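Local coordinates for protein proline dehydrogenase (PDB 4H6Q) that oxidises L-proline to (S)-1-pyrroline-5-carboxylate with the help of bound FAD, passing the electrons on to a quinone, at residues 179-182 and 183-186; 137-140 and 141-145. All blocks are in the same frame, centred on the assembly; numbering follows the deposited sequence.

Contact 1 of 2, residues 179-182 and 183-186; sequences ASLD and DLRP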
loop_
_atom_site.group_PDB
_atom_site.type_symbol
_atom_site.label_atom_id
_atom_site.label_comp_id
_atom_site.label_asym_id
_atom_site.label_seq_id
_atom_site.Cartn_x
_atom_site.Cartn_y
_atom_site.Cartn_z
ATOM N N ALA A 179 -8.101 -2.761 -16.935
ATOM C CA ALA A 179 -9.245 -3.291 -17.663
ATOM C C ALA A 179 -9.334 -4.808 -17.580
ATOM O O ALA A 179 -10.450 -5.350 -17.483
ATOM C CB ALA A 179 -9.178 -2.839 -19.149
ATOM N N SER A 180 -8.183 -5.498 -17.580
ATOM C CA SER A 180 -8.182 -6.962 -17.553
ATOM C C SER A 180 -8.724 -7.512 -16.245
ATOM O O SER A 180 -9.162 -8.663 -16.173
ATOM C CB SER A 180 -6.770 -7.522 -17.795
ATOM O OG SER A 180 -5.978 -7.431 -16.587
ATOM N N LEU A 181 -8.747 -6.674 -15.213
ATOM C CA LEU A 181 -9.145 -7.091 -13.879
ATOM C C LEU A 181 -10.615 -6.796 -13.569
ATOM O O LEU A 181 -11.101 -7.169 -12.480
ATOM C CB LEU A 181 -8.245 -6.437 -12.807
ATOM C CG LEU A 181 -6.781 -6.920 -12.833
ATOM C CD1 LEU A 181 -5.945 -5.975 -11.998
ATOM C CD2 LEU A 181 -6.668 -8.346 -12.306
ATOM N N ASP A 182 -11.330 -6.139 -14.491
ATOM C CA ASP A 182 -12.674 -5.640 -14.160
ATOM C C ASP A 182 -13.676 -6.717 -13.747
ATOM O O ASP A 182 -14.603 -6.439 -12.973
ATOM C CB ASP A 182 -13.285 -4.805 -15.296
ATOM C CG ASP A 182 -12.923 -3.320 -15.220
ATOM O OD1 ASP A 182 -12.645 -2.809 -14.128
ATOM O OD2 ASP A 182 -12.970 -2.623 -16.265
ATOM N N ASP A 183 -13.501 -7.942 -14.231
ATOM C CA ASP A 183 -14.429 -9.023 -13.887
ATOM C C ASP A 183 -14.358 -9.380 -12.407
ATOM O O ASP A 183 -15.310 -9.943 -11.843
ATOM C CB ASP A 183 -14.156 -10.286 -14.734
ATOM C CG ASP A 183 -12.719 -10.769 -14.577
ATOM O OD1 ASP A 183 -11.773 -10.023 -14.942
ATOM O OD2 ASP A 183 -12.522 -11.879 -14.062
ATOM N N LEU A 184 -13.246 -9.024 -11.765
ATOM C CA LEU A 184 -13.077 -9.315 -10.359
ATOM C C LEU A 184 -13.690 -8.227 -9.460
ATOM O O LEU A 184 -13.701 -8.385 -8.229
ATOM C CB LEU A 184 -11.554 -9.392 -10.010
ATOM C CG LEU A 184 -10.822 -10.526 -10.742
ATOM C CD1 LEU A 184 -9.337 -10.415 -10.394
ATOM C CD2 LEU A 184 -11.319 -11.902 -10.384
ATOM N N ARG A 185 -14.144 -7.108 -10.055
ATOM C CA ARG A 185 -14.619 -5.912 -9.308
ATOM C C ARG A 185 -13.611 -5.529 -8.224
ATOM O O ARG A 185 -13.958 -5.394 -7.040
ATOM C CB ARG A 185 -16.024 -6.186 -8.667
ATOM C CG ARG A 185 -17.081 -6.806 -9.584
ATOM C CD ARG A 185 -17.588 -5.741 -10.502
ATOM N NE ARG A 185 -17.824 -4.469 -9.809
ATOM C CZ ARG A 185 -18.854 -4.188 -9.001
ATOM N NH1 ARG A 185 -19.791 -5.091 -8.725
ATOM N NH2 ARG A 185 -18.928 -2.977 -8.439
ATOM N N PRO A 186 -12.337 -5.359 -8.588
ATOM C CA PRO A 186 -11.292 -5.314 -7.551
ATOM C C PRO A 186 -11.098 -3.986 -6.886
ATOM O O PRO A 186 -11.316 -2.913 -7.517
ATOM C CB PRO A 186 -10.037 -5.658 -8.338
ATOM C CG PRO A 186 -10.306 -4.968 -9.684
ATOM C CD PRO A 186 -11.792 -5.204 -9.959
#
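L181 meets both L184 and P186 as the chain turns. The apolar part comes first. With CG of L181 anti to the carbonyl carbon (chi1 -67°), its CD2 is carried to CD1 of L184 at 3.9 Å, the two side chains crossing obliquely. CG of P186 packs on CB of L181 at 4.0 Å, while CD of P186 sits 3.3 Å from L181 O. L148, F151 and V155 of helix 144-158 cover these three side chains. With an alanine in place of P186, the space between L181 and F151 would probably be left partly unfilled and the backbone after R185 freer to turn.

The hydrogen bonds between 179-182 and 183-186 are both backbone. L184 N donates to L181 O (2.9 Å, 154° at the hydrogen) and R185 N to D182 O (3.0 Å). These successive i to i+3 bonds define a 3-10 turn, which R185 ends with left-handed backbone angles.

The charged side chains find their partners beyond the turn: D182 forms a salt bridge with R178, D183 one with R152, and R185 bonds to G224 and N225. Joining helix 174-180 to strand 188-191, this is an alpha-to-beta connection of the TIM barrel, at the N-terminal end of the barrel strands, where alpha-to-beta loops lie, away from the flavin.

Contact 2 of 2, residues 137-140 and 141-145; sequences DMED and HTRVD. With FAD (flavin-adenine dinucleotide), chain C.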
loop_
_atom_site.group_PDB
_atom_site.type_symbol
_atom_site.label_atom_id
_atom_site.label_comp_id
_atom_site.label_asym_id
_atom_site.label_seq_id
_atom_site.Cartn_x
_atom_site.Cartn_y
_atom_site.Cartn_z
ATOM N N ASP A 137 1.011 -4.800 -2.286
ATOM C CA ASP A 137 1.721 -3.646 -2.864
ATOM C C ASP A 137 2.338 -4.062 -4.220
ATOM O O ASP A 137 2.655 -5.237 -4.463
ATOM C CB ASP A 137 2.852 -3.219 -1.936
ATOM C CG ASP A 137 2.398 -2.448 -0.717
ATOM O OD1 ASP A 137 1.219 -2.044 -0.598
ATOM O OD2 ASP A 137 3.324 -2.228 0.152
ATOM N N MET A 138 2.493 -3.097 -5.106
ATOM C CA MET A 138 3.174 -3.382 -6.367
ATOM C C MET A 138 4.643 -2.981 -6.313
ATOM O O MET A 138 4.974 -1.824 -5.997
ATOM C CB MET A 138 2.471 -2.733 -7.565
ATOM C CG MET A 138 2.953 -3.317 -8.920
ATOM S SD MET A 138 2.555 -5.084 -9.144
ATOM C CE MET A 138 0.793 -5.051 -9.349
ATOM N N GLU A 139 5.541 -3.934 -6.571
ATOM C CA GLU A 139 6.965 -3.696 -6.541
ATOM C C GLU A 139 7.476 -3.360 -7.944
ATOM O O GLU A 139 6.729 -2.751 -8.723
ATOM C CB GLU A 139 7.674 -4.880 -5.832
ATOM C CG GLU A 139 7.117 -5.056 -4.379
ATOM C CD GLU A 139 7.825 -6.145 -3.610
ATOM O OE1 GLU A 139 7.326 -7.307 -3.607
ATOM O OE2 GLU A 139 8.899 -5.847 -3.011
ATOM N N ASP A 140 8.724 -3.682 -8.283
ATOM C CA ASP A 140 9.264 -3.216 -9.566
ATOM C C ASP A 140 8.676 -4.029 -10.746
ATOM O O ASP A 140 7.942 -4.999 -10.533
ATOM C CB ASP A 140 10.779 -3.411 -9.567
ATOM C CG ASP A 140 11.146 -4.875 -9.570
ATOM O OD1 ASP A 140 11.446 -5.444 -10.628
ATOM O OD2 ASP A 140 11.043 -5.512 -8.487
ATOM N N HIS A 141 8.957 -3.619 -11.989
ATOM C CA HIS A 141 8.163 -4.117 -13.125
ATOM C C HIS A 141 8.294 -5.618 -13.373
ATOM O O HIS A 141 7.398 -6.216 -14.007
ATOM C CB HIS A 141 8.425 -3.317 -14.421
ATOM C CG HIS A 141 9.635 -3.774 -15.183
ATOM N ND1 HIS A 141 10.873 -3.157 -15.081
ATOM C CD2 HIS A 141 9.799 -4.787 -16.077
ATOM C CE1 HIS A 141 11.738 -3.771 -15.880
ATOM N NE2 HIS A 141 11.117 -4.776 -16.478
ATOM N N THR A 142 9.408 -6.213 -12.913
ATOM C CA THR A 142 9.629 -7.645 -13.081
ATOM C C THR A 142 8.673 -8.520 -12.291
ATOM O O THR A 142 8.611 -9.721 -12.537
ATOM C CB THR A 142 11.094 -8.062 -12.762
ATOM O OG1 THR A 142 11.292 -7.984 -11.327
ATOM C CG2 THR A 142 12.117 -7.162 -13.540
ATOM N N ARG A 143 7.922 -7.921 -11.364
ATOM C CA ARG A 143 7.031 -8.687 -10.479
ATOM C C ARG A 143 5.556 -8.460 -10.808
ATOM O O ARG A 143 4.683 -9.017 -10.154
ATOM C CB ARG A 143 7.338 -8.358 -9.001
ATOM C CG ARG A 143 8.680 -9.013 -8.565
ATOM C CD ARG A 143 9.083 -8.618 -7.148
ATOM N NE ARG A 143 10.365 -9.271 -6.814
ATOM C CZ ARG A 143 10.488 -10.448 -6.206
ATOM N NH1 ARG A 143 9.412 -11.138 -5.828
ATOM N NH2 ARG A 143 11.693 -10.907 -5.935
ATOM N N VAL A 144 5.251 -7.617 -11.801
ATOM C CA VAL A 144 3.841 -7.250 -12.084
ATOM C C VAL A 144 3.027 -8.450 -12.568
ATOM O O VAL A 144 1.935 -8.701 -12.029
ATOM C CB VAL A 144 3.747 -6.092 -13.125
ATOM C CG1 VAL A 144 2.280 -5.828 -13.478
ATOM C CG2 VAL A 144 4.434 -4.836 -12.599
ATOM N N ASP A 145 3.531 -9.231 -13.532
ATOM C CA ASP A 145 2.743 -10.363 -14.037
ATOM C C ASP A 145 2.408 -11.360 -12.947
ATOM O O ASP A 145 1.237 -11.754 -12.781
ATOM C CB ASP A 145 3.484 -11.052 -15.206
ATOM C CG ASP A 145 3.446 -10.208 -16.475
ATOM O OD1 ASP A 145 4.493 -9.923 -17.083
ATOM O OD2 ASP A 145 2.360 -9.832 -16.879
HETATM P PA FAD C . 4.808 13.501 -6.439
HETATM O O1A FAD C . 4.462 14.104 -7.804
HETATM O O2A FAD C . 6.058 12.729 -6.321
HETATM O O5B FAD C . 4.837 14.485 -5.305
HETATM C C5B FAD C . 3.738 15.359 -5.096
HETATM C C4B FAD C . 3.934 16.287 -3.915
HETATM O O4B FAD C . 3.729 15.529 -2.744
HETATM C C3B FAD C . 5.314 16.818 -3.771
HETATM O O3B FAD C . 5.601 17.948 -4.579
HETATM C C2B FAD C . 5.357 17.091 -2.316
HETATM O O2B FAD C . 4.596 18.225 -1.964
HETATM C C1B FAD C . 4.678 15.873 -1.777
HETATM N N9A FAD C . 5.577 14.741 -1.555
HETATM C C8A FAD C . 5.502 13.487 -2.160
HETATM N N7A FAD C . 6.469 12.675 -1.731
HETATM C C5A FAD C . 7.196 13.388 -0.783
HETATM C C6A FAD C . 8.302 13.095 -0.005
HETATM N N6A FAD C . 8.928 11.814 -0.048
HETATM N N1A FAD C . 8.771 14.050 0.814
HETATM C C2A FAD C . 8.201 15.269 0.897
HETATM N N3A FAD C . 7.132 15.613 0.161
HETATM C C4A FAD C . 6.631 14.689 -0.653
HETATM N N1 FAD C . 4.224 3.078 -5.431
HETATM C C2 FAD C . 4.510 1.807 -5.823
HETATM O O2 FAD C . 5.302 1.669 -6.859
HETATM N N3 FAD C . 3.993 0.704 -5.199
HETATM C C4 FAD C . 3.141 0.826 -4.108
HETATM O O4 FAD C . 2.657 -0.272 -3.494
HETATM C C4X FAD C . 2.807 2.173 -3.641
HETATM N N5 FAD C . 1.971 2.358 -2.570
HETATM C C5X FAD C . 1.671 3.654 -2.214
HETATM C C6 FAD C . 0.809 3.878 -1.129
HETATM C C7 FAD C . 0.462 5.204 -0.761
HETATM C C7M FAD C . -0.476 5.450 0.418
HETATM C C8 FAD C . 0.998 6.284 -1.504
HETATM C C8M FAD C . 0.650 7.705 -1.153
HETATM C C9 FAD C . 1.887 6.049 -2.565
HETATM C C9A FAD C . 2.204 4.755 -2.930
HETATM N N10 FAD C . 3.071 4.553 -4.022
HETATM C C10 FAD C . 3.384 3.264 -4.374
HETATM C "C1'" FAD C . 3.605 5.654 -4.807
HETATM C "C2'" FAD C . 4.999 6.103 -4.499
HETATM O "O2'" FAD C . 5.189 5.874 -3.108
HETATM C "C3'" FAD C . 4.904 7.506 -5.148
HETATM O "O3'" FAD C . 5.422 7.605 -6.440
HETATM C "C4'" FAD C . 5.330 8.668 -4.340
HETATM O "O4'" FAD C . 4.529 8.632 -3.212
HETATM C "C5'" FAD C . 5.096 9.934 -5.152
HETATM O "O5'" FAD C . 4.335 10.819 -4.390
HETATM P P FAD C . 3.058 11.573 -4.969
HETATM O O1P FAD C . 1.979 10.752 -5.737
HETATM O O2P FAD C . 2.655 12.489 -3.782
HETATM O O3P FAD C . 3.602 12.672 -6.019
HETATM O O HOH W 1 12.308 -7.836 -8.073
#
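D140 turns its CG between its own backbone N and carbonyl carbon (chi1 68°), which folds the carboxylate back over the turn beginning at H141 and within reach of T142. The hydroxyl of T142 donates to D140 OD1 at 2.6 Å from the syn side, nearly in the carboxylate plane. A second donor, T142 N, reaches OD1 at 3.2 Å from well above that plane; two bonds from one residue to OD1, with a water on OD2, probably limit how far the carboxylate can turn. The bond from T142 N closes an Asx turn, and R143 N adds a bond to D140 O at 3.0 Å; together they start the 3-10 turn that runs into helix 144-158.

That water donates to D140 OD2 and accepts from R143 NE at 2.7 Å, lying in the guanidinium plane at its edge. The two planes are turned 75° apart, and D140 OD2 stays beyond salt-bridge range of R143 NE, so the water bridges them. NH1 of R143 is held by Q106.

This beta-to-alpha loop follows strand 133-136 at the C-terminal mouth of the barrel, where TIM-barrel enzymes carry their active sites. M138 grips the flavin edge with its backbone: FAD N3 donates to M138 O at 2.8 Å, almost straight (169°), and M138 N donates less directly to FAD O4 at 3.3 Å. Its side chain bends at chi2 and chi3 to lay SD against CG2 of V144 at 3.9 Å, the two crossing at about a right angle. D137, probably an active-site residue, touches FAD O4 through CB at 3.3 Å, while its carboxylate is engaged by K100, R189 and Y280, and it also touches the bound tetrahydrofuran-2-carboxylic acid.

In the fold
Both contacts are local turns at opposite ends of the barrel: a beta-to-alpha loop in contact 2 and an alpha-to-beta loop in contact 1. Helix 144-158 relates them: contact 2 leads into its start, whereas contact 1 packs against its side. Their centres lie 18 Å apart and their nearest atoms about 7 Å, without touching. Each mixes buried and exposed residues, but contact 2 lies nearer the centre of the chain and borders the flavin. The chemistry differs accordingly. Residues 137-145 add side-chain and water-mediated bonds to a backbone turn, and the backbone of M138 faces the cofactor; residues 179-186 combine plain backbone turns with a leucine-proline apolar patch, leaving their charges to partners round about.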